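CalsepRRP (Calystegia sepium, PDB 1JY5) is an RNase-like protein of the RNase T2 family, whose members generally cleave RNA, and may itself bind or cleave RNA. Local coordinates at residues 47-50 and 51-55; 73-76 and 77-81; 92-96 and 97-101; 149-152 and 153-157. All blocks are in the same frame, centred on the assembly; numbering follows the deposited sequence.

Interaction 1. Residues 47-50 and 51-55; sequences PDYD and DGTWP
Tyr49 N donates to Thr53 O (3.0 Å, 147° at the hydrogen), and between them the chain doubles back in a type I beta turn from Tyr49 to Gly52, with the two limbs running 157° apart. Gly52 N meets Tyr49 O at 3.1 Å, above the carbonyl plane; at this residue's backbone angles a CB would jam against the carbonyl oxygen of Asp51. An Asx turn overlaps it: Asp51 OD2 accepts Thr53 N on its anti side and Thr53 OG1, 2.7 Å away, on its syn side, a double grip on one oxygen that would restrain the carboxylate. This is where strand 40-48 of the main antiparallel sheet of the RNase T2 fold runs out into loop. Tyr49, with CG beside its backbone N (chi1 -71°), lays its ring along the returning limb: Pro55 CD sits over one face, 3.7 Å from the ring centroid, and Thr53 OG1 lies at the edge, 3.3 Å from CD1. A serine in place of Tyr49 would probably leave Pro55 CD without the ring it packs on and Lys3 O without its hydroxyl partner. Asp48 OD1 approaches Trp54 CB (3.1 Å), while OD2 bonds Thr9. A water donates to both Pro47 O and Pro55 O.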
loop_
_atom_site.group_PDB
_atom_site.type_symbol
_atom_site.label_atom_id
_atom_site.label_comp_id
_atom_site.label_asym_id
_atom_site.label_seq_id
_atom_site.Cartn_x
_atom_site.Cartn_y
_atom_site.Cartn_z
ATOM N N PRO A 47 -7.559 -6.607 5.033
ATOM C CA PRO A 47 -8.492 -7.732 4.909
ATOM C C PRO A 47 -9.776 -6.995 4.512
ATOM O O PRO A 47 -10.180 -6.049 5.196
ATOM C CB PRO A 47 -8.572 -8.285 6.333
ATOM C CG PRO A 47 -7.211 -7.972 6.895
ATOM C CD PRO A 47 -6.993 -6.548 6.393
ATOM N N ASP A 48 -10.404 -7.399 3.415
ATOM C CA ASP A 48 -11.607 -6.711 2.947
ATOM C C ASP A 48 -12.786 -7.635 2.687
ATOM O O ASP A 48 -12.636 -8.851 2.626
ATOM C CB ASP A 48 -11.309 -5.933 1.650
ATOM C CG ASP A 48 -10.458 -4.688 1.882
ATOM O OD1 ASP A 48 -10.676 -3.983 2.893
ATOM O OD2 ASP A 48 -9.581 -4.399 1.040
ATOM N N TYR A 49 -13.957 -7.032 2.525
ATOM C CA TYR A 49 -15.189 -7.754 2.230
ATOM C C TYR A 49 -15.545 -7.494 0.765
ATOM O O TYR A 49 -15.302 -6.401 0.243
ATOM C CB TYR A 49 -16.325 -7.245 3.107
ATOM C CG TYR A 49 -16.222 -7.633 4.560
ATOM C CD1 TYR A 49 -16.549 -6.721 5.559
ATOM C CD2 TYR A 49 -15.835 -8.922 4.940
ATOM C CE1 TYR A 49 -16.494 -7.075 6.905
ATOM C CE2 TYR A 49 -15.779 -9.288 6.284
ATOM C CZ TYR A 49 -16.110 -8.359 7.258
ATOM O OH TYR A 49 -16.065 -8.707 8.589
ATOM N N ASP A 50 -16.130 -8.491 0.114
ATOM C CA ASP A 50 -16.510 -8.372 -1.288
ATOM C C ASP A 50 -17.479 -7.225 -1.574
ATOM O O ASP A 50 -17.470 -6.669 -2.672
ATOM C CB ASP A 50 -17.143 -9.680 -1.784
ATOM C CG ASP A 50 -16.162 -10.837 -1.813
ATOM O OD1 ASP A 50 -15.007 -10.628 -2.247
ATOM O OD2 ASP A 50 -16.553 -11.961 -1.422
ATOM N N ASP A 51 -18.309 -6.868 -0.595
ATOM C CA ASP A 51 -19.293 -5.804 -0.804
ATOM C C ASP A 51 -18.733 -4.387 -0.729
ATOM O O ASP A 51 -19.484 -3.416 -0.801
ATOM C CB ASP A 51 -20.477 -5.961 0.168
ATOM C CG ASP A 51 -20.082 -5.799 1.629
ATOM O OD1 ASP A 51 -20.928 -6.114 2.496
ATOM O OD2 ASP A 51 -18.948 -5.354 1.921
ATOM N N GLY A 52 -17.418 -4.267 -0.582
ATOM C CA GLY A 52 -16.821 -2.945 -0.534
ATOM C C GLY A 52 -16.613 -2.379 0.856
ATOM O O GLY A 52 -16.111 -1.262 1.000
ATOM N N THR A 53 -17.030 -3.113 1.881
ATOM C CA THR A 53 -16.813 -2.655 3.247
ATOM C C THR A 53 -15.686 -3.549 3.749
ATOM O O THR A 53 -15.158 -4.360 2.986
ATOM C CB THR A 53 -18.058 -2.839 4.154
ATOM O OG1 THR A 53 -18.335 -4.233 4.320
ATOM C CG2 THR A 53 -19.280 -2.147 3.542
ATOM N N TRP A 54 -15.312 -3.414 5.014
ATOM C CA TRP A 54 -14.233 -4.231 5.547
ATOM C C TRP A 54 -14.260 -4.284 7.066
ATOM O O TRP A 54 -14.834 -3.420 7.716
ATOM C CB TRP A 54 -12.884 -3.670 5.075
ATOM C CG TRP A 54 -12.661 -2.241 5.481
ATOM C CD1 TRP A 54 -12.131 -1.794 6.660
ATOM C CD2 TRP A 54 -13.044 -1.072 4.747
ATOM N NE1 TRP A 54 -12.166 -0.421 6.709
ATOM C CE2 TRP A 54 -12.722 0.050 5.548
ATOM C CE3 TRP A 54 -13.635 -0.860 3.493
ATOM C CZ2 TRP A 54 -12.969 1.365 5.134
ATOM C CZ3 TRP A 54 -13.882 0.450 3.082
ATOM C CH2 TRP A 54 -13.549 1.543 3.902
ATOM N N PRO A 55 -13.655 -5.324 7.651
ATOM C CA PRO A 55 -13.630 -5.426 9.110
ATOM C C PRO A 55 -12.563 -4.436 9.573
ATOM O O PRO A 55 -11.606 -4.178 8.843
ATOM C CB PRO A 55 -13.222 -6.879 9.340
ATOM C CG PRO A 55 -12.278 -7.126 8.187
ATOM C CD PRO A 55 -13.012 -6.493 7.023
HETATM O O HOH W 1 -9.364 -4.546 7.481
#

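Interaction 2. Residues 73-76 and 77-81; sequences NDLS and KYWPS
The Tyr78 ring and the Asp74 carboxylate lie nearly coplanar, their planes 23° apart, with Asp74 OD1 3.6 Å from Tyr78 CE1. Lys77 CG sits over the centre of one face of that ring, 3.8 Å above its plane, and Phe128 meets the same tyrosine in an edge-to-face contact. Trp79 takes Leu75 obliquely: Leu75 CD2 comes within 3.5 Å of Trp79 CE3, the two side chains alongside and pointing the same way. With its CG anti to the backbone N (chi1 -161°), the indole is carried off beyond the leucine toward Phe120 and the helices 97-106 and 116-129. Under the side chains run the backbone bonds. Tyr78 N to Asp74 O is short, at 2.7 Å; Lys77 N reaches Asn73 O, and a further bond from it to Asp74 O is weak. Trp79 N gives the last of these bonds, to Leu75 O at 3.0 Å from above the carbonyl plane. Pro80 has no N-H to continue the ladder; its CG lies 3.1 Å from Ser76 O, which accepts from Arg33 NH1 instead. Such is the C-terminal end of helix 72-78: Trp79 is the first residue to leave helical angles, and a proline follows directly.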
loop_
_atom_site.group_PDB
_atom_site.type_symbol
_atom_site.label_atom_id
_atom_site.label_comp_id
_atom_site.label_asym_id
_atom_site.label_seq_id
_atom_site.Cartn_x
_atom_site.Cartn_y
_atom_site.Cartn_z
ATOM N N ASN A 73 14.294 -2.648 9.557
ATOM C CA ASN A 73 14.968 -1.997 8.434
ATOM C C ASN A 73 14.107 -2.006 7.171
ATOM O O ASN A 73 14.056 -1.021 6.431
ATOM C CB ASN A 73 16.313 -2.668 8.134
ATOM C CG ASN A 73 17.348 -2.401 9.209
ATOM O OD1 ASN A 73 17.588 -1.253 9.581
ATOM N ND2 ASN A 73 17.973 -3.456 9.708
ATOM N N ASP A 74 13.446 -3.130 6.918
ATOM C CA ASP A 74 12.592 -3.258 5.748
ATOM C C ASP A 74 11.325 -2.423 5.873
ATOM O O ASP A 74 10.888 -1.807 4.900
ATOM C CB ASP A 74 12.231 -4.727 5.519
ATOM C CG ASP A 74 13.388 -5.526 4.941
ATOM O OD1 ASP A 74 13.810 -5.220 3.806
ATOM O OD2 ASP A 74 13.878 -6.447 5.622
ATOM N N LEU A 75 10.735 -2.393 7.064
ATOM C CA LEU A 75 9.517 -1.618 7.262
ATOM C C LEU A 75 9.831 -0.129 7.232
ATOM O O LEU A 75 9.002 0.690 6.831
ATOM C CB LEU A 75 8.852 -1.997 8.590
ATOM C CG LEU A 75 8.236 -3.401 8.570
ATOM C CD1 LEU A 75 7.742 -3.795 9.952
ATOM C CD2 LEU A 75 7.092 -3.418 7.564
ATOM N N SER A 76 11.042 0.221 7.649
ATOM C CA SER A 76 11.444 1.617 7.655
ATOM C C SER A 76 11.665 2.107 6.233
ATOM O O SER A 76 11.411 3.268 5.916
ATOM C CB SER A 76 12.731 1.801 8.455
ATOM O OG SER A 76 13.202 3.133 8.332
ATOM N N LYS A 77 12.123 1.213 5.369
ATOM C CA LYS A 77 12.395 1.590 3.996
ATOM C C LYS A 77 11.248 1.365 3.023
ATOM O O LYS A 77 11.017 2.182 2.130
ATOM C CB LYS A 77 13.641 0.849 3.501
ATOM C CG LYS A 77 14.074 1.214 2.091
ATOM C CD LYS A 77 15.382 0.518 1.740
ATOM C CE LYS A 77 15.762 0.745 0.290
ATOM N NZ LYS A 77 15.965 2.190 -0.012
ATOM N N TYR A 78 10.517 0.270 3.194
ATOM C CA TYR A 78 9.435 -0.047 2.267
ATOM C C TYR A 78 8.022 0.202 2.768
ATOM O O TYR A 78 7.061 0.109 2.004
ATOM C CB TYR A 78 9.601 -1.491 1.804
ATOM C CG TYR A 78 10.967 -1.722 1.200
ATOM C CD1 TYR A 78 11.951 -2.423 1.892
ATOM C CD2 TYR A 78 11.286 -1.203 -0.051
ATOM C CE1 TYR A 78 13.224 -2.602 1.349
ATOM C CE2 TYR A 78 12.550 -1.374 -0.604
ATOM C CZ TYR A 78 13.514 -2.075 0.101
ATOM O OH TYR A 78 14.760 -2.252 -0.455
ATOM N N TRP A 79 7.900 0.517 4.053
ATOM C CA TRP A 79 6.601 0.819 4.649
ATOM C C TRP A 79 6.735 2.105 5.476
ATOM O O TRP A 79 6.304 2.162 6.624
ATOM C CB TRP A 79 6.148 -0.327 5.556
ATOM C CG TRP A 79 4.669 -0.330 5.837
ATOM C CD1 TRP A 79 3.862 0.756 6.000
ATOM C CD2 TRP A 79 3.830 -1.479 6.000
ATOM N NE1 TRP A 79 2.570 0.358 6.249
ATOM C CE2 TRP A 79 2.522 -1.010 6.256
ATOM C CE3 TRP A 79 4.058 -2.859 5.953
ATOM C CZ2 TRP A 79 1.441 -1.876 6.469
ATOM C CZ3 TRP A 79 2.986 -3.719 6.164
ATOM C CH2 TRP A 79 1.691 -3.222 6.418
ATOM N N PRO A 80 7.339 3.158 4.902
ATOM C CA PRO A 80 7.497 4.412 5.651
ATOM C C PRO A 80 6.231 5.259 5.731
ATOM O O PRO A 80 5.245 5.003 5.045
ATOM C CB PRO A 80 8.582 5.160 4.870
ATOM C CG PRO A 80 9.194 4.124 3.969
ATOM C CD PRO A 80 8.045 3.238 3.613
ATOM N N SER A 81 6.292 6.285 6.571
ATOM C CA SER A 81 5.205 7.235 6.736
ATOM C C SER A 81 5.655 8.494 5.985
ATOM O O SER A 81 6.856 8.768 5.908
ATOM C CB SER A 81 5.009 7.550 8.220
ATOM O OG SER A 81 3.957 8.475 8.412
#

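Interaction 3. Residues 92-96 and 97-101; sequences SFDAS and DLAYE
Asp94 lays its carboxylate against the first turn of helix 97-106, where OD2 reaches the edge of the Tyr100 ring, 3.4 Å from CD1. The carboxylate and ring planes stand almost perpendicular, 89° apart, and Asp94 CG is 3.5 Å from Tyr100 CA, which shows how snugly the acid fits beside the helix backbone. The other oxygen, OD1, rests near the Ala99 carbonyl. Tyr100 has its CG anti to the backbone N (chi1 172°), which swings the ring back beside Asp94 and on toward Ser87 and Ala89 of strand 87-89, while its hydroxyl bonds Lys104 further along the helix. Trimming Asp94 to an alanine would probably open a gap along the CD1 edge of Tyr100 and leave the Tyr100 backbone without the carboxylate that lies against it. Between strand 92-94 and the helix stands Ser96 as N-cap. Its OG accepts Ala99 N at 3.2 Å in a nearly straight bond (168° at the hydrogen) and Leu98 N in a weak one, so the hydroxyl oxygen serves backbone N-H groups that have no preceding turn to bond to. The carbonyl of the same serine starts the regular ladder, taking Tyr100 N at 3.0 Å. Ala99 CB tucks in beside the cap, 3.8 Å from Ser96 OG, and also touches Tyr63.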
loop_
_atom_site.group_PDB
_atom_site.type_symbol
_atom_site.label_atom_id
_atom_site.label_comp_id
_atom_site.label_asym_id
_atom_site.label_seq_id
_atom_site.Cartn_x
_atom_site.Cartn_y
_atom_site.Cartn_z
ATOM N N SER A 92 -7.466 5.698 19.481
ATOM C CA SER A 92 -6.269 6.333 20.018
ATOM C C SER A 92 -5.271 6.736 18.944
ATOM O O SER A 92 -5.315 6.230 17.816
ATOM C CB SER A 92 -5.588 5.395 21.016
ATOM O OG SER A 92 -5.204 4.192 20.385
ATOM N N PHE A 93 -4.380 7.661 19.290
ATOM C CA PHE A 93 -3.354 8.085 18.351
ATOM C C PHE A 93 -2.339 6.960 18.267
ATOM O O PHE A 93 -2.175 6.186 19.213
ATOM C CB PHE A 93 -2.660 9.372 18.816
ATOM C CG PHE A 93 -3.514 10.596 18.692
ATOM C CD1 PHE A 93 -4.092 11.171 19.817
ATOM C CD2 PHE A 93 -3.776 11.150 17.444
ATOM C CE1 PHE A 93 -4.923 12.281 19.702
ATOM C CE2 PHE A 93 -4.606 12.260 17.316
ATOM C CZ PHE A 93 -5.182 12.827 18.448
ATOM N N ASP A 94 -1.668 6.864 17.127
ATOM C CA ASP A 94 -0.672 5.823 16.916
ATOM C C ASP A 94 0.731 6.394 16.857
ATOM O O ASP A 94 0.950 7.483 16.327
ATOM C CB ASP A 94 -0.969 5.076 15.620
ATOM C CG ASP A 94 -2.281 4.339 15.676
ATOM O OD1 ASP A 94 -2.360 3.335 16.409
ATOM O OD2 ASP A 94 -3.235 4.772 15.004
ATOM N N ALA A 95 1.684 5.641 17.388
ATOM C CA ALA A 95 3.075 6.074 17.399
ATOM C C ALA A 95 3.704 5.974 16.013
ATOM O O ALA A 95 4.738 6.585 15.748
ATOM C CB ALA A 95 3.865 5.228 18.388
ATOM N N SER A 96 3.074 5.209 15.127
ATOM C CA SER A 96 3.600 5.028 13.780
ATOM C C SER A 96 2.556 4.458 12.836
ATOM O O SER A 96 1.502 3.979 13.265
ATOM C CB SER A 96 4.780 4.061 13.807
ATOM O OG SER A 96 4.315 2.751 14.102
ATOM N N ASP A 97 2.884 4.486 11.548
ATOM C CA ASP A 97 2.000 3.960 10.526
ATOM C C ASP A 97 1.828 2.455 10.714
ATOM O O ASP A 97 0.779 1.902 10.391
ATOM C CB ASP A 97 2.539 4.297 9.121
ATOM C CG ASP A 97 3.890 3.652 8.814
ATOM O OD1 ASP A 97 4.643 3.287 9.742
ATOM O OD2 ASP A 97 4.216 3.535 7.618
ATOM N N LEU A 98 2.848 1.800 11.262
ATOM C CA LEU A 98 2.783 0.362 11.502
ATOM C C LEU A 98 1.761 0.053 12.598
ATOM O O LEU A 98 0.942 -0.850 12.448
ATOM C CB LEU A 98 4.158 -0.177 11.919
ATOM C CG LEU A 98 5.348 0.164 11.009
ATOM C CD1 LEU A 98 6.626 -0.475 11.561
ATOM C CD2 LEU A 98 5.080 -0.340 9.586
ATOM N N ALA A 99 1.810 0.797 13.702
ATOM C CA ALA A 99 0.872 0.579 14.796
ATOM C C ALA A 99 -0.548 0.861 14.302
ATOM O O ALA A 99 -1.505 0.180 14.685
ATOM C CB ALA A 99 1.211 1.486 15.979
ATOM N N TYR A 100 -0.668 1.859 13.433
ATOM C CA TYR A 100 -1.960 2.248 12.857
ATOM C C TYR A 100 -2.565 1.128 11.991
ATOM O O TYR A 100 -3.722 0.742 12.176
ATOM C CB TYR A 100 -1.784 3.520 12.013
ATOM C CG TYR A 100 -3.001 3.931 11.206
ATOM C CD1 TYR A 100 -3.946 4.811 11.722
ATOM C CD2 TYR A 100 -3.191 3.449 9.918
ATOM C CE1 TYR A 100 -5.049 5.207 10.968
ATOM C CE2 TYR A 100 -4.288 3.831 9.158
ATOM C CZ TYR A 100 -5.212 4.708 9.680
ATOM O OH TYR A 100 -6.294 5.092 8.904
ATOM N N GLU A 101 -1.778 0.615 11.046
ATOM C CA GLU A 101 -2.239 -0.443 10.154
ATOM C C GLU A 101 -2.480 -1.756 10.896
ATOM O O GLU A 101 -3.386 -2.511 10.551
ATOM C CB GLU A 101 -1.231 -0.657 9.019
ATOM C CG GLU A 101 -1.114 0.532 8.066
ATOM C CD GLU A 101 -2.394 0.787 7.282
ATOM O OE1 GLU A 101 -2.640 1.950 6.890
ATOM O OE2 GLU A 101 -3.155 -0.175 7.038
#

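Interaction 4. Residues 149-152 and 153-157; sequences YKVE and GIMSA. Unlike the reference sequence in segment 149-152: Val151 (reference Leu).
Val151 holds CG1 anti to its backbone N (chi1 -176°), and one helical turn on Met155 sets its CG beside its own N (chi1 -64°); these two choices bring Val151 CG1 and Met155 CG to 3.8 Å, side by side and pointing the same way. Beyond CG the methionine bends at both remaining torsions, and SD and CE turn off past the valine. Val151 stands where the reference sequence has leucine; it also packs on Val202. Met155 CG comes close to Val151 O as well (3.0 Å), the oxygen that takes Met155 N at 2.8 Å almost in line with the carbonyl. Glu152 is folded back on the main chain: CG sits between the backbone N and the carbonyl carbon, and a second bend at chi2 (82°) lays the carboxylate against Gly153, which presents bare backbone there, with CD 3.1 Å from Gly153 N. No hydrogen bond forms there, the angle being poor. Lys150 O accepts Ile154 N in the carbonyl plane, and Gly153 N weakly. Ser156 N reaches Glu152 O from above the carbonyl plane. Further back, Ile154 CD1 touches Tyr149 CB at 4.3 Å, while the tyrosine's ring meets Tyr141 and its hydroxyl bonds Leu142 O. The whole forms a strand-to-helix junction, in which strand 149-150, paired with 201-202, passes at the N-cap Lys150 into the first turns of helix 151-162.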
loop_
_atom_site.group_PDB
_atom_site.type_symbol
_atom_site.label_atom_id
_atom_site.label_comp_id
_atom_site.label_asym_id
_atom_site.label_seq_id
_atom_site.Cartn_x
_atom_site.Cartn_y
_atom_site.Cartn_z
ATOM N N TYR A 149 1.165 10.575 -18.438
ATOM C CA TYR A 149 0.856 9.294 -19.056
ATOM C C TYR A 149 -0.633 8.993 -19.022
ATOM O O TYR A 149 -1.362 9.507 -18.176
ATOM C CB TYR A 149 1.594 8.159 -18.342
ATOM C CG TYR A 149 3.045 8.426 -18.009
ATOM C CD1 TYR A 149 3.417 8.877 -16.741
ATOM C CD2 TYR A 149 4.051 8.170 -18.936
ATOM C CE1 TYR A 149 4.758 9.056 -16.402
ATOM C CE2 TYR A 149 5.394 8.344 -18.610
ATOM C CZ TYR A 149 5.741 8.783 -17.343
ATOM O OH TYR A 149 7.070 8.921 -17.012
ATOM N N LYS A 150 -1.085 8.159 -19.949
ATOM C CA LYS A 150 -2.489 7.778 -19.984
ATOM C C LYS A 150 -2.711 6.714 -18.913
ATOM O O LYS A 150 -1.937 5.760 -18.815
ATOM C CB LYS A 150 -2.848 7.210 -21.354
ATOM C CG LYS A 150 -2.684 8.204 -22.486
ATOM C CD LYS A 150 -3.018 7.564 -23.812
ATOM C CE LYS A 150 -2.886 8.564 -24.941
ATOM N NZ LYS A 150 -3.260 7.960 -26.250
ATOM N N VAL A 151 -3.756 6.887 -18.110
ATOM C CA VAL A 151 -4.078 5.929 -17.054
ATOM C C VAL A 151 -4.295 4.544 -17.644
ATOM O O VAL A 151 -3.831 3.546 -17.091
ATOM C CB VAL A 151 -5.365 6.323 -16.293
ATOM C CG1 VAL A 151 -5.612 5.350 -15.142
ATOM C CG2 VAL A 151 -5.238 7.725 -15.765
ATOM N N GLU A 152 -4.998 4.493 -18.773
ATOM C CA GLU A 152 -5.291 3.228 -19.441
ATOM C C GLU A 152 -4.004 2.485 -19.760
ATOM O O GLU A 152 -3.972 1.253 -19.762
ATOM C CB GLU A 152 -6.104 3.473 -20.724
ATOM C CG GLU A 152 -5.366 4.202 -21.843
ATOM C CD GLU A 152 -4.488 3.286 -22.685
ATOM O OE1 GLU A 152 -3.618 3.804 -23.420
ATOM O OE2 GLU A 152 -4.672 2.051 -22.624
ATOM N N GLY A 153 -2.943 3.245 -20.022
ATOM C CA GLY A 153 -1.654 2.653 -20.324
ATOM C C GLY A 153 -0.997 2.081 -19.081
ATOM O O GLY A 153 -0.367 1.026 -19.132
ATOM N N ILE A 154 -1.129 2.783 -17.961
ATOM C CA ILE A 154 -0.554 2.302 -16.709
ATOM C C ILE A 154 -1.335 1.061 -16.278
ATOM O O ILE A 154 -0.751 0.066 -15.846
ATOM C CB ILE A 154 -0.628 3.384 -15.617
ATOM C CG1 ILE A 154 0.340 4.520 -15.970
ATOM C CG2 ILE A 154 -0.315 2.777 -14.252
ATOM C CD1 ILE A 154 0.322 5.682 -15.005
ATOM N N MET A 155 -2.655 1.136 -16.419
ATOM C CA MET A 155 -3.565 0.041 -16.084
ATOM C C MET A 155 -3.223 -1.205 -16.901
ATOM O O MET A 155 -3.029 -2.292 -16.355
ATOM C CB MET A 155 -5.011 0.439 -16.403
ATOM C CG MET A 155 -5.572 1.591 -15.590
ATOM S SD MET A 155 -6.018 1.101 -13.931
ATOM C CE MET A 155 -7.762 0.670 -14.130
ATOM N N SER A 156 -3.160 -1.033 -18.218
ATOM C CA SER A 156 -2.857 -2.131 -19.128
ATOM C C SER A 156 -1.486 -2.736 -18.854
ATOM O O SER A 156 -1.307 -3.950 -18.939
ATOM C CB SER A 156 -2.933 -1.645 -20.581
ATOM O OG SER A 156 -2.581 -2.685 -21.481
ATOM N N ALA A 157 -0.518 -1.891 -18.528
ATOM C CA ALA A 157 0.827 -2.375 -18.239
ATOM C C ALA A 157 0.796 -3.308 -17.030
ATOM O O ALA A 157 1.369 -4.396 -17.060
ATOM C CB ALA A 157 1.767 -1.196 -17.974
#

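How the interactions relate
Interactions 2 and 3 touch, helix 72-78 ending against the start of helix 97-106: Trp79 CG packs on Leu98 CD2 at 3.8 Å. One is a helix C-terminus followed by proline, the other a helix N-terminus capped by serine. Interaction 4 is also a helix start, but with an extended lysine at the N-cap position; it lies about 33 Å from interaction 3, centre to centre, across the middle of the chain. Interaction 1, a turn leaving strand 40-48, has no helix in its own segments, though Trp54 meets His105 of helix 97-106; it combines backbone bonds, a carboxylate gripping Thr53 and a CH-pi contact. Interactions 1 and 2 are partly buried, whereas 3 and 4 are surface contacts.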